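Local structure of putative hydrolase (Acinetobacter sp. NBRC 100985, 4XUK) at residues A[211-216]-A[258-263]; A[188-193]-A[205-210]; A[23-28]-A[50-55]; A[40-45]-A[223-228]; A[112-117]-A[165-170]. The protein is a zinc-dependent hydrolase of the metallo-beta-lactamase superfamily that breaks down organophosphates and probably also acts as a lactonase. The protein carries 2 engineered substitutions. All coordinates share one frame; numbering follows the deposited sequence.

Along the chain, contact 3 closes first. Contact 5 follows, then contact 2, then contact 1, and contact 4 joins an early helix to a late one. Contacts 1 and 2, about 9 Å apart between centres, share one mixed sheet, in which strands 202-208 and 211-215 are neighbours. Contact 3 belongs to the other mixed sheet. Contacts 3 and 4 have centres about 13 Å apart. Helix 36-45 lies between strands 14-26 and 54-64 in the chain, and its Leu-43 and His-40 touch Val-54 and Pro-28. Contact 5 lies about 32 Å from contact 4, centre to centre. Contacts 1 to 3 thus build both sheets, and contact 5 packs the zinc-binding segment on helix 151-173.

Contact 1. Residues A[211-216]-A[258-263]; sequences ESIVFI and GQTIAA
Ser-212 O takes a hydrogen bond from Thr-260 N at 2.9 Å. It is the first of four backbone bonds that tie strand 211-215 to strand 260-262. The strands run in the same direction, 25° apart. Next, Val-214 N donates to Thr-260 O at 2.8 Å. Ala-262 N donates to Val-214 O, also at 2.8 Å. Ile-216 N ends the series on Ala-262 O at 3.0 Å. Val-214, Thr-260 and Ala-262 therefore spend both backbone groups on this seam. Ile-213 and Phe-215 bond instead to Leu-206 and Tyr-204 of strand 202-208, and Ile-261 bonds to Gly-272.

One side-chain bond is added. Thr-260 OG1 donates to Glu-211 OE2 at 2.8 Å and meets it from above the carboxylate plane, 36° out of it. Glu-211 CG is anti to the backbone N (chi1 -180°), and the extended chain beyond it brings the carboxylate across to Thr-260. The same OE2 is also bonded to Tyr-9 OH. Gln-259 sends its amide away to Asn-253.

The apolar contacts fall on two faces. Phe-215 CD2 comes within 3.5 Å of Ala-262 CB. On the other side, the side chains of Ile-216 and Ile-261 cross at about a right angle, with Ile-216 CG2 3.9 Å from Ile-261 CD1. Phe-254 of helix 240-257 packs on both isoleucines. That helix lies in the connection between the two parallel strands, a beta-alpha-beta crossover. The chemistry implies a pairing held by its backbone in a mostly buried setting, with a carboxylate at one end gripped by two hydroxyls.

Contact 2. Residues A[188-193]-A[205-210]; sequences GFKVIN and ELKTKG
The ring of Phe-189 has Leu-206 over one face. Leu-206 CG lies 4.0 Å from the ring centroid, 29° off the normal, which makes a CH-pi contact. Leu-206 CD2 also sits above the ring, over its centre. The closest approach is from Phe-189 CE2 to Leu-206 CG, at 3.5 Å. The ring also packs on Phe-215 of strand 211-215, and on Val-63, Ile-70 and Ile-72 of the other large sheet.

The flat carboxylate of Glu-205 lies on the opposite side of the strands. Its OE1 is 3.5 Å from Ile-192 CD1, and the two side chains cross obliquely. Lys-190 NZ stands 5.6 Å from Glu-205 OE1, near but not in contact. Both Lys-190 and Lys-207 are exposed. Lys-207 NZ is 4.9 Å from Lys-190 NZ, so the like charges stand near each other without touching.

The backbones meet at Lys-190 and Glu-205, an antiparallel hydrogen-bonded pair. Lys-190 N donates to Glu-205 O at 2.9 Å, and Glu-205 N returns a bond to Lys-190 O at 3.0 Å. Toward Gly-188 a water takes over. It donates to Gly-188 O and Glu-205 O and accepts from Lys-207 N. This is a beta hairpin of strands 189-193 and 202-208. It has an apolar face turned to the neighbouring sheet, as in the two-sheet sandwich of the metallo-beta-lactamase fold.

Contact 3. Residues A[23-28]-A[50-55]; sequences TNFMSP and QEKGVQ
Met-26 and Val-54 form an antiparallel hydrogen-bonded pair, with Val-54 N bonded to Met-26 O at 2.7 Å and almost straight (178°), and the return bond from Met-26 N to Val-54 O at 3.1 Å. Phe-25 and Gln-55 form the adjoining non-hydrogen-bonded pair.

The Phe-25 ring is the hub. Lys-52 lies across one face. Its CD is 3.8 Å from the ring centroid, nearly on the normal, and its NZ makes an off-centre cation-pi contact. Lys-52 CG is anti to the backbone N (chi1 -161°), and the chain beyond it is extended. Gln-50 OE1 meets the ring at the edge, in its plane, 3.4 Å from Phe-25 CE2. Gln-55 runs side by side with the ring, and its CG also touches Thr-23 CG2 at 3.4 Å. On the opposite face of the sheet from Phe-25, Met-26 CG packs on Val-54 CB at 4.0 Å.

Several of these residues meet the second subunit. Thr-23 OG1 bonds to Asp-291 of that chain, and Phe-25 packs on its Lys-290. The contact is an antiparallel strand pair in one sheet of the metallo-beta-lactamase sandwich, placed at the dimer interface.

Contact 4. Residues A[40-45]-A[223-228]; sequences HEILKK and HTVQFD
Lys-45 and Asp-228 supply the ionic part of the contact. Their side chains reach toward each other, tip to tip. Lys-45 NZ donates to Asp-228 OD2 at 2.8 Å in a salt bridge. It arrives on the syn side of the carboxylate, 28° out of its plane. Lys-45 CG is anti to the backbone N (chi1 152°), and the extended chain carries the ammonium group across. Asp-228 OD1 is held separately by Tyr-46 OH. The carboxylate is thus gripped at both oxygens, which probably limits its rotation.

The apolar part lies beside this bridge. Ile-42 CG2 points at the turn where helix 225-228 begins. It is 3.6 Å from Thr-224 C and 3.7 Å from Val-225 N. It also comes within 3.9 Å of Asp-228 OD2, so the methyl touches the carboxylate as well. Leu-43 approaches with its CD2 branch, which is 4.3 Å from Val-225 CG2. The same branch is 3.6 Å from Thr-224 OG1.

Backbone bonds shape the turn itself. Thr-224 is at the N-cap position, but its hydroxyl makes no capping bond. Its carbonyl O accepts from both Phe-227 N and Asp-228 N.

Helix 36-45 is therefore packed against the short helix 225-228 and the residue before it. Leu-43 also touches Val-54, at the start of strand 54-64. Lys-45 packs on Tyr-275 of the second subunit. Phe-227 turns away and meets the ring of Phe-251 on helix 240-257.

Contact 5. Residues A[112-117]-A[165-170]; sequences DHVCGI and KQAIAP. With ZN (zinc ion), chain C.
Ala-167 and Cys-115 bring their CA atoms within 5.2 Å, and the small methyl of the alanine is what lies between. Ala-167 CB rests 3.9 Å from Cys-115 CA and equally far from Val-114 O. Apolar contacts flank this methyl. Val-114 CG2 meets Ile-168 CG2 at 3.9 Å, and Ile-117 CD1 reaches the same Ile-168 CG2 at 4.0 Å. Ile-117 CG1 lies between its backbone N and carbonyl carbon (chi1 67°) and touches Ala-167 O at 3.6 Å. That oxygen accepts a bond from Ser-118 OG.

Segment 112-117 is also fixed by a disulfide from Cys-115 to Cys-79. Its first two residues bind metal. Asp-112 OD2 holds a zinc ion at 2.3 Å, and His-113 NE2 holds it at 2.0 Å. Asp-218 and His-265 complete the site. Asp-73 bonds to His-113 ND1 and so positions the imidazole from the second shell.

With His-108 and His-110 on the other zinc ion, Asp-112 and His-113 make up the HxHxDH motif. The residues just after the motif pack on helix 151-173. The motif is the signature of the two-metal site of metallo-beta-lactamase relatives.

Contact 1. Residues A[211-216]-A[258-263]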
# COMPACT_ATOMS: atom_id res chain seq x y z
N GLU A 211 -5.58 -16.03 13.86
CA GLU A 211 -4.55 -15.11 13.36
C GLU A 211 -3.63 -14.62 14.48
O GLU A 211 -4.10 -14.21 15.54
CB GLU A 211 -5.20 -13.91 12.65
CG GLU A 211 -4.21 -12.90 12.10
CD GLU A 211 -4.89 -11.85 11.24
OE1 GLU A 211 -6.10 -11.98 10.98
OE2 GLU A 211 -4.22 -10.89 10.82
N SER A 212 -2.32 -14.70 14.24
CA SER A 212 -1.35 -14.10 15.14
C SER A 212 -0.78 -12.85 14.48
O SER A 212 -0.41 -12.88 13.30
CB SER A 212 -0.22 -15.08 15.46
OG SER A 212 -0.67 -16.14 16.29
N ILE A 213 -0.72 -11.76 15.24
CA ILE A 213 -0.14 -10.51 14.76
C ILE A 213 1.07 -10.18 15.61
O ILE A 213 0.97 -10.14 16.84
CB ILE A 213 -1.15 -9.36 14.88
CG1 ILE A 213 -2.42 -9.69 14.10
CG2 ILE A 213 -0.53 -8.06 14.38
CD1 ILE A 213 -3.67 -9.67 14.96
N VAL A 214 2.22 -9.97 14.96
CA VAL A 214 3.40 -9.56 15.72
C VAL A 214 3.72 -8.09 15.43
O VAL A 214 3.90 -7.69 14.28
CB VAL A 214 4.63 -10.44 15.44
CG1 VAL A 214 5.78 -10.04 16.37
CG2 VAL A 214 4.28 -11.93 15.65
N PHE A 215 3.77 -7.29 16.49
CA PHE A 215 4.16 -5.91 16.34
C PHE A 215 5.66 -5.91 16.59
O PHE A 215 6.10 -5.96 17.74
CB PHE A 215 3.39 -5.04 17.34
CG PHE A 215 1.90 -5.08 17.13
CD1 PHE A 215 1.14 -6.15 17.59
CD2 PHE A 215 1.26 -4.06 16.45
CE1 PHE A 215 -0.23 -6.20 17.37
CE2 PHE A 215 -0.12 -4.10 16.22
CZ PHE A 215 -0.86 -5.17 16.69
N ILE A 216 6.44 -5.88 15.51
CA ILE A 216 7.85 -6.26 15.57
C ILE A 216 8.83 -5.20 16.04
O ILE A 216 9.98 -5.51 16.36
CB ILE A 216 8.37 -6.79 14.21
CG1 ILE A 216 8.25 -5.72 13.12
CG2 ILE A 216 7.61 -8.04 13.81
CD1 ILE A 216 9.09 -6.02 11.88
N GLY A 258 3.93 -17.65 9.17
CA GLY A 258 2.98 -16.80 8.49
C GLY A 258 2.24 -15.77 9.33
O GLY A 258 1.17 -15.31 8.92
N GLN A 259 2.81 -15.39 10.48
CA GLN A 259 2.19 -14.35 11.29
C GLN A 259 2.01 -13.08 10.49
O GLN A 259 2.85 -12.73 9.65
CB GLN A 259 3.05 -14.03 12.53
CG GLN A 259 3.24 -15.18 13.52
CD GLN A 259 4.52 -15.95 13.29
OE1 GLN A 259 4.92 -16.20 12.15
NE2 GLN A 259 5.17 -16.35 14.37
N THR A 260 0.95 -12.38 10.76
CA THR A 260 0.75 -11.05 10.27
C THR A 260 1.72 -10.12 11.03
O THR A 260 1.86 -10.25 12.21
CB THR A 260 -0.69 -10.61 10.56
OG1 THR A 260 -1.62 -11.46 9.89
CG2 THR A 260 -0.88 -9.23 10.23
N ILE A 261 2.34 -9.17 10.37
CA ILE A 261 3.37 -8.33 10.93
C ILE A 261 2.97 -6.86 10.93
O ILE A 261 2.48 -6.40 9.94
CB ILE A 261 4.64 -8.51 10.08
CG1 ILE A 261 5.08 -9.95 10.12
CG2 ILE A 261 5.72 -7.51 10.38
CD1 ILE A 261 5.53 -10.40 11.46
N ALA A 262 3.20 -6.15 12.03
CA ALA A 262 2.97 -4.72 12.03
C ALA A 262 4.28 -4.05 12.42
O ALA A 262 4.80 -4.27 13.51
CB ALA A 262 1.87 -4.36 13.02
N ALA A 263 4.82 -3.25 11.51
CA ALA A 263 6.17 -2.71 11.70
C ALA A 263 6.21 -1.19 11.64
O ALA A 263 5.70 -0.59 10.68
CB ALA A 263 7.09 -3.28 10.64

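Contact 2. Residues A[188-193]-A[205-210]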
# COMPACT_ATOMS: atom_id res chain seq x y z
N GLY A 188 -3.25 -9.15 27.38
CA GLY A 188 -3.37 -10.27 26.46
C GLY A 188 -2.25 -10.31 25.43
O GLY A 188 -2.21 -11.22 24.60
N PHE A 189 -1.36 -9.33 25.47
CA PHE A 189 -0.19 -9.34 24.59
C PHE A 189 0.94 -10.11 25.24
O PHE A 189 1.18 -10.00 26.44
CB PHE A 189 0.28 -7.91 24.28
CG PHE A 189 -0.66 -7.13 23.39
CD1 PHE A 189 -1.83 -6.59 23.89
CD2 PHE A 189 -0.36 -6.95 22.05
CE1 PHE A 189 -2.70 -5.87 23.07
CE2 PHE A 189 -1.20 -6.24 21.22
CZ PHE A 189 -2.38 -5.70 21.73
N LYS A 190 1.65 -10.89 24.45
CA LYS A 190 2.84 -11.55 24.89
C LYS A 190 4.12 -10.78 24.54
O LYS A 190 4.30 -10.34 23.45
CB LYS A 190 2.89 -12.94 24.37
CG LYS A 190 4.14 -13.62 24.77
CD LYS A 190 4.16 -15.05 24.32
CE LYS A 190 5.52 -15.65 24.54
NZ LYS A 190 5.26 -17.09 24.46
N VAL A 191 4.99 -10.63 25.50
CA VAL A 191 6.22 -9.88 25.26
C VAL A 191 7.33 -10.81 24.77
O VAL A 191 7.54 -11.90 25.31
CB VAL A 191 6.64 -9.02 26.48
CG1 VAL A 191 5.47 -8.15 26.95
CG2 VAL A 191 7.13 -9.88 27.63
N ILE A 192 8.03 -10.38 23.72
CA ILE A 192 9.06 -11.20 23.10
C ILE A 192 10.37 -10.45 23.03
O ILE A 192 10.44 -9.35 22.46
CB ILE A 192 8.61 -11.67 21.69
CG1 ILE A 192 7.28 -12.42 21.80
CG2 ILE A 192 9.68 -12.52 21.02
CD1 ILE A 192 6.69 -12.83 20.48
N ASN A 193 11.41 -11.03 23.60
CA ASN A 193 12.70 -10.37 23.59
C ASN A 193 13.30 -10.38 22.19
O ASN A 193 13.54 -11.44 21.60
CB ASN A 193 13.66 -10.99 24.60
CG ASN A 193 14.95 -10.22 24.70
OD1 ASN A 193 15.71 -10.13 23.73
ND2 ASN A 193 15.21 -9.63 25.86
N GLU A 205 3.35 -9.83 20.70
CA GLU A 205 2.50 -10.73 19.92
C GLU A 205 1.07 -10.78 20.46
O GLU A 205 0.85 -10.97 21.67
CB GLU A 205 3.09 -12.14 19.86
CG GLU A 205 2.31 -13.08 18.95
CD GLU A 205 2.98 -14.44 18.81
OE1 GLU A 205 3.94 -14.71 19.57
OE2 GLU A 205 2.54 -15.22 17.95
N LEU A 206 0.12 -10.58 19.56
CA LEU A 206 -1.31 -10.64 19.85
C LEU A 206 -1.87 -11.85 19.13
O LEU A 206 -1.88 -11.90 17.90
CB LEU A 206 -2.02 -9.39 19.30
CG LEU A 206 -3.29 -8.80 19.94
CD1 LEU A 206 -4.34 -8.44 18.90
CD2 LEU A 206 -3.88 -9.68 21.02
N LYS A 207 -2.33 -12.84 19.88
CA LYS A 207 -3.00 -13.98 19.26
C LYS A 207 -4.52 -13.81 19.30
O LYS A 207 -5.12 -13.68 20.37
CB LYS A 207 -2.57 -15.30 19.90
CG LYS A 207 -1.06 -15.52 19.85
CD LYS A 207 -0.65 -16.89 20.37
CE LYS A 207 0.83 -16.92 20.77
NZ LYS A 207 1.08 -16.21 22.07
N THR A 208 -5.13 -13.79 18.13
CA THR A 208 -6.58 -13.72 18.03
C THR A 208 -7.07 -15.03 17.43
O THR A 208 -6.28 -15.92 17.12
CB THR A 208 -7.01 -12.56 17.13
OG1 THR A 208 -6.71 -12.87 15.77
CG2 THR A 208 -6.27 -11.28 17.52
N LYS A 209 -8.39 -15.15 17.28
CA LYS A 209 -8.97 -16.32 16.65
C LYS A 209 -8.49 -16.48 15.21
O LYS A 209 -8.80 -15.65 14.35
CB LYS A 209 -10.50 -16.23 16.68
CG LYS A 209 -11.04 -14.85 16.32
CD LYS A 209 -11.43 -14.06 17.55
CE LYS A 209 -12.77 -14.52 18.12
NZ LYS A 209 -13.00 -13.99 19.49
N GLY A 210 -7.71 -17.52 14.96
CA GLY A 210 -7.23 -17.81 13.61
C GLY A 210 -6.16 -16.90 13.04
O GLY A 210 -5.85 -17.00 11.84
O HOH W 1 -0.62 -12.96 22.55

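Contact 3. Residues A[23-28]-A[50-55]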
# COMPACT_ATOMS: atom_id res chain seq x y z
N THR A 23 7.52 10.58 7.42
CA THR A 23 8.39 9.84 6.51
C THR A 23 9.80 10.42 6.55
O THR A 23 9.99 11.63 6.38
CB THR A 23 7.87 9.93 5.07
OG1 THR A 23 6.50 9.51 5.04
CG2 THR A 23 8.68 9.04 4.16
N ASN A 24 10.79 9.57 6.77
CA ASN A 24 12.16 9.99 6.63
C ASN A 24 12.81 9.60 5.33
O ASN A 24 12.37 8.70 4.70
CB ASN A 24 13.03 9.49 7.74
CG ASN A 24 12.71 10.13 9.05
OD1 ASN A 24 12.16 11.18 9.16
ND2 ASN A 24 13.07 9.45 10.06
N PHE A 25 13.90 10.27 4.99
CA PHE A 25 14.70 9.87 3.83
C PHE A 25 16.15 9.71 4.26
O PHE A 25 16.91 10.68 4.28
CB PHE A 25 14.56 10.89 2.70
CG PHE A 25 13.17 10.97 2.14
CD1 PHE A 25 12.22 11.80 2.72
CD2 PHE A 25 12.81 10.22 1.03
CE1 PHE A 25 10.94 11.86 2.22
CE2 PHE A 25 11.52 10.29 0.52
CZ PHE A 25 10.58 11.11 1.12
N MET A 26 16.54 8.50 4.64
CA MET A 26 17.85 8.28 5.24
C MET A 26 18.95 7.98 4.22
O MET A 26 18.68 7.56 3.09
CB MET A 26 17.78 7.19 6.32
CG MET A 26 17.34 5.83 5.83
SD MET A 26 17.10 4.64 7.19
CE MET A 26 16.48 3.24 6.24
N SER A 27 20.19 8.21 4.62
CA SER A 27 21.32 7.93 3.74
C SER A 27 21.44 6.44 3.47
O SER A 27 21.33 5.64 4.38
CB SER A 27 22.62 8.42 4.38
OG SER A 27 23.72 8.13 3.54
N PRO A 28 21.69 6.04 2.20
CA PRO A 28 22.00 4.63 1.94
C PRO A 28 23.26 4.18 2.69
O PRO A 28 23.44 2.98 2.91
CB PRO A 28 22.26 4.59 0.43
CG PRO A 28 22.61 6.01 0.06
CD PRO A 28 21.77 6.87 0.98
N GLN A 50 16.07 6.98 -4.92
CA GLN A 50 15.94 8.41 -5.09
C GLN A 50 17.08 9.19 -4.41
O GLN A 50 17.48 8.88 -3.33
CB GLN A 50 14.56 8.95 -4.71
CG GLN A 50 13.59 7.96 -4.06
CD GLN A 50 12.66 8.58 -3.01
OE1 GLN A 50 12.55 8.09 -1.92
NE2 GLN A 50 11.97 9.65 -3.36
N GLU A 51 17.64 10.18 -5.07
CA GLU A 51 18.76 10.91 -4.51
C GLU A 51 18.41 11.54 -3.17
O GLU A 51 19.25 11.72 -2.38
CB GLU A 51 19.25 11.97 -5.49
CG GLU A 51 20.61 12.57 -5.20
CD GLU A 51 21.55 11.67 -4.41
OE1 GLU A 51 22.07 10.68 -4.95
OE2 GLU A 51 21.79 11.99 -3.23
N LYS A 52 17.15 11.85 -2.94
CA LYS A 52 16.70 12.40 -1.66
C LYS A 52 17.07 11.49 -0.48
O LYS A 52 17.35 11.97 0.62
CB LYS A 52 15.18 12.61 -1.69
CG LYS A 52 14.65 13.58 -0.64
CD LYS A 52 13.13 13.69 -0.72
CE LYS A 52 12.60 14.86 0.10
NZ LYS A 52 11.12 14.88 0.16
N GLY A 53 17.08 10.18 -0.72
CA GLY A 53 17.43 9.23 0.32
C GLY A 53 16.52 8.01 0.31
O GLY A 53 15.66 7.88 -0.56
N VAL A 54 16.72 7.11 1.26
CA VAL A 54 15.91 5.90 1.33
C VAL A 54 14.63 6.18 2.11
O VAL A 54 14.67 6.40 3.33
CB VAL A 54 16.71 4.76 1.98
CG1 VAL A 54 15.88 3.49 2.02
CG2 VAL A 54 18.03 4.52 1.22
N GLN A 55 13.50 6.22 1.41
CA GLN A 55 12.23 6.57 2.05
C GLN A 55 11.89 5.55 3.12
O GLN A 55 11.94 4.34 2.87
CB GLN A 55 11.12 6.62 1.00
CG GLN A 55 9.79 7.16 1.53
CD GLN A 55 8.72 7.27 0.45
OE1 GLN A 55 9.02 7.26 -0.75
NE2 GLN A 55 7.47 7.37 0.87

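Contact 4. Residues A[40-45]-A[223-228]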
# COMPACT_ATOMS: atom_id res chain seq x y z
N HIS A 40 22.59 0.11 -3.80
CA HIS A 40 21.93 0.81 -4.90
C HIS A 40 21.25 -0.14 -5.89
O HIS A 40 20.17 0.17 -6.41
CB HIS A 40 22.87 1.81 -5.59
CG HIS A 40 23.16 3.02 -4.76
ND1 HIS A 40 22.17 3.90 -4.37
CD2 HIS A 40 24.31 3.47 -4.21
CE1 HIS A 40 22.70 4.85 -3.63
NE2 HIS A 40 24.00 4.61 -3.51
N GLU A 41 21.86 -1.29 -6.14
CA GLU A 41 21.21 -2.34 -6.93
C GLU A 41 19.86 -2.74 -6.34
O GLU A 41 18.84 -2.77 -7.03
CB GLU A 41 22.13 -3.57 -7.02
CG GLU A 41 23.34 -3.36 -7.94
CD GLU A 41 24.45 -4.36 -7.68
OE1 GLU A 41 25.60 -4.11 -8.11
OE2 GLU A 41 24.17 -5.40 -7.04
N ILE A 42 19.85 -3.03 -5.04
CA ILE A 42 18.61 -3.45 -4.39
C ILE A 42 17.56 -2.32 -4.42
O ILE A 42 16.40 -2.57 -4.75
CB ILE A 42 18.87 -3.99 -2.96
CG1 ILE A 42 19.73 -5.26 -3.04
CG2 ILE A 42 17.56 -4.30 -2.25
CD1 ILE A 42 20.37 -5.67 -1.72
N LEU A 43 17.98 -1.09 -4.14
CA LEU A 43 17.06 0.04 -4.18
C LEU A 43 16.46 0.26 -5.58
O LEU A 43 15.29 0.64 -5.74
CB LEU A 43 17.76 1.31 -3.67
CG LEU A 43 18.16 1.34 -2.19
CD1 LEU A 43 18.96 2.59 -1.87
CD2 LEU A 43 16.92 1.27 -1.31
N LYS A 44 17.26 0.03 -6.62
CA LYS A 44 16.77 0.19 -7.98
C LYS A 44 15.73 -0.87 -8.33
O LYS A 44 14.77 -0.57 -9.04
CB LYS A 44 17.93 0.14 -8.98
CG LYS A 44 18.73 1.43 -9.07
CD LYS A 44 19.97 1.21 -9.93
CE LYS A 44 20.62 2.52 -10.33
NZ LYS A 44 21.88 2.77 -9.57
N LYS A 45 15.91 -2.09 -7.84
CA LYS A 45 14.92 -3.14 -8.06
C LYS A 45 13.56 -2.71 -7.50
O LYS A 45 12.51 -2.96 -8.11
CB LYS A 45 15.37 -4.46 -7.43
CG LYS A 45 14.22 -5.39 -7.01
CD LYS A 45 14.74 -6.63 -6.29
CE LYS A 45 13.59 -7.48 -5.75
NZ LYS A 45 14.05 -8.66 -4.95
N HIS A 223 11.97 -2.31 3.57
CA HIS A 223 11.36 -3.47 2.93
C HIS A 223 12.21 -3.92 1.75
O HIS A 223 11.83 -4.84 1.02
CB HIS A 223 9.93 -3.16 2.44
CG HIS A 223 9.87 -2.09 1.39
ND1 HIS A 223 10.37 -0.82 1.60
CD2 HIS A 223 9.38 -2.10 0.13
CE1 HIS A 223 10.19 -0.10 0.51
NE2 HIS A 223 9.60 -0.85 -0.40
N THR A 224 13.37 -3.28 1.58
CA THR A 224 14.20 -3.46 0.40
C THR A 224 15.51 -4.17 0.75
O THR A 224 15.59 -5.39 0.65
CB THR A 224 14.50 -2.10 -0.29
OG1 THR A 224 15.15 -1.21 0.64
CG2 THR A 224 13.21 -1.44 -0.75
N VAL A 225 16.51 -3.40 1.16
CA VAL A 225 17.84 -3.95 1.45
C VAL A 225 17.79 -5.09 2.46
O VAL A 225 18.37 -6.16 2.24
CB VAL A 225 18.80 -2.86 2.00
CG1 VAL A 225 20.14 -3.46 2.39
CG2 VAL A 225 19.01 -1.76 0.96
N GLN A 226 17.07 -4.88 3.57
CA GLN A 226 17.10 -5.86 4.66
C GLN A 226 16.13 -7.03 4.48
O GLN A 226 16.04 -7.91 5.34
CB GLN A 226 16.89 -5.17 6.00
CG GLN A 226 17.98 -4.18 6.34
CD GLN A 226 17.59 -3.29 7.50
OE1 GLN A 226 16.58 -2.60 7.44
NE2 GLN A 226 18.37 -3.33 8.57
N PHE A 227 15.41 -7.06 3.36
CA PHE A 227 14.67 -8.27 3.02
C PHE A 227 15.45 -9.12 2.01
O PHE A 227 15.59 -10.33 2.21
CB PHE A 227 13.24 -7.94 2.53
CG PHE A 227 12.24 -7.79 3.66
CD1 PHE A 227 12.25 -6.66 4.46
CD2 PHE A 227 11.32 -8.80 3.93
CE1 PHE A 227 11.34 -6.52 5.51
CE2 PHE A 227 10.40 -8.66 4.98
CZ PHE A 227 10.42 -7.52 5.77
N ASP A 228 15.96 -8.51 0.94
CA ASP A 228 16.80 -9.24 -0.00
C ASP A 228 18.11 -9.69 0.67
O ASP A 228 18.62 -10.77 0.38
CB ASP A 228 17.13 -8.36 -1.23
CG ASP A 228 15.93 -8.12 -2.12
OD1 ASP A 228 14.78 -8.26 -1.64
OD2 ASP A 228 16.13 -7.78 -3.31

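Contact 5. Residues A[112-117]-A[165-170]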
# COMPACT_ATOMS: atom_id res chain seq x y z
N ASP A 112 11.61 8.20 18.33
CA ASP A 112 10.55 8.08 17.33
C ASP A 112 9.53 7.01 17.71
O ASP A 112 8.63 6.68 16.94
CB ASP A 112 11.14 7.83 15.94
CG ASP A 112 12.09 6.65 15.91
OD1 ASP A 112 12.93 6.53 16.83
OD2 ASP A 112 12.00 5.85 14.98
N HIS A 113 9.66 6.48 18.92
CA HIS A 113 8.68 5.52 19.44
C HIS A 113 8.04 5.99 20.73
O HIS A 113 6.85 5.74 20.96
CB HIS A 113 9.34 4.16 19.60
CG HIS A 113 9.93 3.65 18.32
ND1 HIS A 113 9.31 2.70 17.55
CD2 HIS A 113 11.03 4.04 17.63
CE1 HIS A 113 10.02 2.49 16.46
NE2 HIS A 113 11.08 3.28 16.49
N VAL A 114 8.83 6.65 21.58
CA VAL A 114 8.35 7.08 22.89
C VAL A 114 7.87 8.53 22.97
O VAL A 114 6.91 8.82 23.70
CB VAL A 114 9.40 6.81 24.00
CG1 VAL A 114 10.65 7.65 23.78
CG2 VAL A 114 8.81 7.11 25.37
N CYS A 115 8.49 9.45 22.22
CA CYS A 115 8.19 10.88 22.41
C CYS A 115 6.72 11.23 22.16
O CYS A 115 6.16 12.12 22.81
CB CYS A 115 9.09 11.76 21.54
SG CYS A 115 10.74 12.03 22.23
N GLY A 116 6.08 10.49 21.25
CA GLY A 116 4.66 10.71 20.96
C GLY A 116 3.69 10.51 22.12
O GLY A 116 2.51 10.82 21.97
N ILE A 117 4.16 10.00 23.26
CA ILE A 117 3.25 9.87 24.40
C ILE A 117 2.94 11.22 25.05
O ILE A 117 1.97 11.33 25.81
CB ILE A 117 3.73 8.84 25.47
CG1 ILE A 117 5.01 9.32 26.19
CG2 ILE A 117 3.94 7.46 24.84
CD1 ILE A 117 5.54 8.32 27.24
N LYS A 165 13.32 11.21 28.98
CA LYS A 165 12.90 11.67 30.28
C LYS A 165 11.75 12.67 30.19
O LYS A 165 10.79 12.57 30.95
CB LYS A 165 14.09 12.23 31.08
CG LYS A 165 14.96 11.13 31.67
CD LYS A 165 16.24 11.69 32.29
CE LYS A 165 16.98 10.59 33.05
NZ LYS A 165 18.16 11.15 33.76
N GLN A 166 11.83 13.60 29.27
CA GLN A 166 10.76 14.55 29.11
C GLN A 166 9.43 13.91 28.69
O GLN A 166 8.43 14.31 29.13
CB GLN A 166 11.14 15.72 28.21
CG GLN A 166 11.44 15.35 26.78
CD GLN A 166 10.24 15.32 25.85
OE1 GLN A 166 10.10 14.48 24.97
NE2 GLN A 166 9.39 16.26 26.06
N ALA A 167 9.46 12.90 27.88
CA ALA A 167 8.24 12.27 27.42
C ALA A 167 7.58 11.49 28.54
O ALA A 167 6.36 11.52 28.69
CB ALA A 167 8.52 11.37 26.25
N ILE A 168 8.38 10.78 29.32
CA ILE A 168 7.83 9.84 30.31
C ILE A 168 7.55 10.47 31.67
O ILE A 168 6.80 9.91 32.47
CB ILE A 168 8.73 8.61 30.49
CG1 ILE A 168 10.03 8.97 31.21
CG2 ILE A 168 9.01 7.94 29.15
CD1 ILE A 168 10.88 7.76 31.52
N ALA A 169 8.17 11.62 31.94
CA ALA A 169 7.95 12.36 33.18
C ALA A 169 6.48 12.55 33.58
O ALA A 169 6.13 12.31 34.74
CB ALA A 169 8.70 13.71 33.14
N PRO A 170 5.61 12.98 32.63
CA PRO A 170 4.20 13.14 32.98
C PRO A 170 3.54 11.82 33.38
O PRO A 170 2.58 11.84 34.15
CB PRO A 170 3.57 13.65 31.68
CG PRO A 170 4.68 14.26 30.93
CD PRO A 170 5.88 13.43 31.25
ZN ZN C . 12.55 3.59 15.15